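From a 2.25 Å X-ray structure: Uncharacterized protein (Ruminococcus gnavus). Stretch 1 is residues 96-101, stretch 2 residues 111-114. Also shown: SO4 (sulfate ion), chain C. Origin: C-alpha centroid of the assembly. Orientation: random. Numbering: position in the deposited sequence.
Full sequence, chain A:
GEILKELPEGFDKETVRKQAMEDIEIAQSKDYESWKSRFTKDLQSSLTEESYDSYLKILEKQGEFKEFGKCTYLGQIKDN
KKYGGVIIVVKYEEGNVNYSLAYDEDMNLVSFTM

Stretch 1 96-101: NVNYSL
Stretch 2, residues 111-114: SFTM

Two extended segments of one chain pair as antiparallel strands, residues 96-101 against 111-113, their axes 4.8 Å apart at closest approach and their directions 170° apart. Backbone torsions are those of beta strands throughout. The register sets Ser 100 opposite Thr 113 (CA to CA 5.0 Å), Leu 101 opposite Phe 112 (4.6 Å between CA atoms) and Tyr 99 beside Met 114 (4.5 Å, CA to CA).

Polar contact across the pair is backbone work. Ser 100 and Thr 113 form the hydrogen-bonded pair: Ser 100 N donates to Thr 113 O at 2.7 Å, nearly straight at 167°, and Thr 113 N returns a bond to Ser 100 O at 2.8 Å. CA-H...O contacts supplement them, Tyr 99 CA to Thr 113 O at 3.3 Å and Leu 101 CA to Ser 111 O at 3.4 Å. Asn 98 O and the terminal Met 114 OXT lie 2.7 Å apart, both acceptors, so no hydrogen bond forms.

The apolar packing involves Leu 101 and Phe 112, which share a sheet face. Leu 101 (chi1 m, chi2 p) brings CG to 3.6 Å from Phe 112 CD2; Phe 112 is t, with chi2 -77°. Tyr 99 (m, chi2 79°) puts CE2 3.6 Å from Phe 112 CZ, the rings oblique at 75°. Selenomethionine Met 114, extended t, t, t, lays CG over a Tyr 99 ring face, 3.9 Å from its centroid, while Val 97 CG1 (chi1 t) meets that same CG at 3.7 Å. Buried Tyr 99 suits its place by offering carbon to these neighbours while its OH is hydrogen-bonded elsewhere in the structure.

Small, polar Ser 100 and Thr 113, both m, occupy the other face, CB to CB 4.4 Å. The contact buries 440 Å² in total. Beyond it, Asn 96 ND2 donates to sulfate O3 at 3.0 Å.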

# COMPACT_ATOMS: atom_id res chain seq x y z
N ASN A 96 15.80 -12.40 12.79
CA ASN A 96 14.99 -12.22 11.59
C ASN A 96 15.74 -11.44 10.51
O ASN A 96 16.41 -10.46 10.80
CB ASN A 96 13.71 -11.46 11.96
CG ASN A 96 12.79 -12.22 12.88
OD1 ASN A 96 12.68 -13.45 12.81
ND2 ASN A 96 12.09 -11.49 13.73
N VAL A 97 15.60 -11.86 9.25
CA VAL A 97 16.23 -11.24 8.09
C VAL A 97 15.16 -11.04 7.04
O VAL A 97 14.40 -11.97 6.77
CB VAL A 97 17.42 -12.12 7.57
CG1 VAL A 97 17.94 -11.62 6.22
CG2 VAL A 97 18.56 -12.16 8.59
N ASN A 98 15.07 -9.84 6.46
CA ASN A 98 14.09 -9.53 5.42
C ASN A 98 14.70 -9.68 4.02
O ASN A 98 15.52 -8.85 3.61
CB ASN A 98 13.50 -8.12 5.58
CG ASN A 98 12.70 -7.90 6.84
OD1 ASN A 98 11.63 -8.47 7.05
ND2 ASN A 98 13.17 -7.02 7.66
N TYR A 99 14.29 -10.70 3.28
CA TYR A 99 14.77 -10.87 1.91
C TYR A 99 13.84 -10.15 0.93
O TYR A 99 12.63 -10.22 1.10
CB TYR A 99 14.83 -12.35 1.54
CG TYR A 99 16.05 -13.11 2.01
CD1 TYR A 99 16.16 -13.54 3.33
CD2 TYR A 99 17.00 -13.55 1.10
CE1 TYR A 99 17.21 -14.35 3.75
CE2 TYR A 99 18.07 -14.35 1.51
CZ TYR A 99 18.17 -14.75 2.83
OH TYR A 99 19.21 -15.55 3.23
N SER A 100 14.40 -9.53 -0.12
CA SER A 100 13.62 -8.88 -1.20
C SER A 100 13.92 -9.59 -2.49
O SER A 100 15.06 -9.58 -2.95
CB SER A 100 13.96 -7.40 -1.33
OG SER A 100 13.71 -6.75 -0.10
N LEU A 101 12.90 -10.22 -3.07
CA LEU A 101 12.98 -10.95 -4.32
C LEU A 101 12.00 -10.39 -5.30
O LEU A 101 10.90 -10.02 -4.91
CB LEU A 101 12.68 -12.46 -4.09
CG LEU A 101 13.82 -13.35 -3.61
CD1 LEU A 101 14.28 -12.99 -2.20
CD2 LEU A 101 13.40 -14.80 -3.59
N SER A 111 15.82 -10.03 -9.38
CA SER A 111 16.47 -9.38 -8.23
C SER A 111 16.39 -10.28 -7.01
O SER A 111 15.38 -10.94 -6.78
CB SER A 111 15.78 -8.04 -7.93
OG SER A 111 16.44 -7.38 -6.86
N PHE A 112 17.45 -10.29 -6.22
CA PHE A 112 17.54 -11.10 -5.01
C PHE A 112 18.42 -10.35 -4.04
O PHE A 112 19.60 -10.18 -4.33
CB PHE A 112 18.12 -12.51 -5.32
CG PHE A 112 18.16 -13.47 -4.14
CD1 PHE A 112 19.14 -13.36 -3.16
CD2 PHE A 112 17.25 -14.52 -4.03
CE1 PHE A 112 19.19 -14.24 -2.08
CE2 PHE A 112 17.29 -15.40 -2.95
CZ PHE A 112 18.24 -15.24 -1.97
N THR A 113 17.86 -9.91 -2.91
CA THR A 113 18.61 -9.14 -1.90
C THR A 113 18.28 -9.64 -0.50
O THR A 113 17.12 -9.83 -0.15
CB THR A 113 18.31 -7.64 -2.06
OG1 THR A 113 18.91 -7.21 -3.28
CG2 THR A 113 18.85 -6.80 -0.93
N MSE A 114 19.32 -9.83 0.30
CA MSE A 114 19.21 -10.23 1.69
C MSE A 114 18.97 -9.00 2.56
O MSE A 114 19.59 -7.95 2.30
OXT MSE A 114 18.23 -9.13 3.56
CB MSE A 114 20.47 -10.93 2.13
CG MSE A 114 20.26 -11.77 3.34
SE MSE A 114 21.89 -11.96 4.28
CE MSE A 114 21.31 -13.45 5.40
S SO4 C . 12.85 -7.48 14.48
O1 SO4 C . 14.20 -7.97 14.39
O2 SO4 C . 12.80 -6.25 13.71
O3 SO4 C . 11.92 -8.46 13.91
O4 SO4 C . 12.43 -7.19 15.86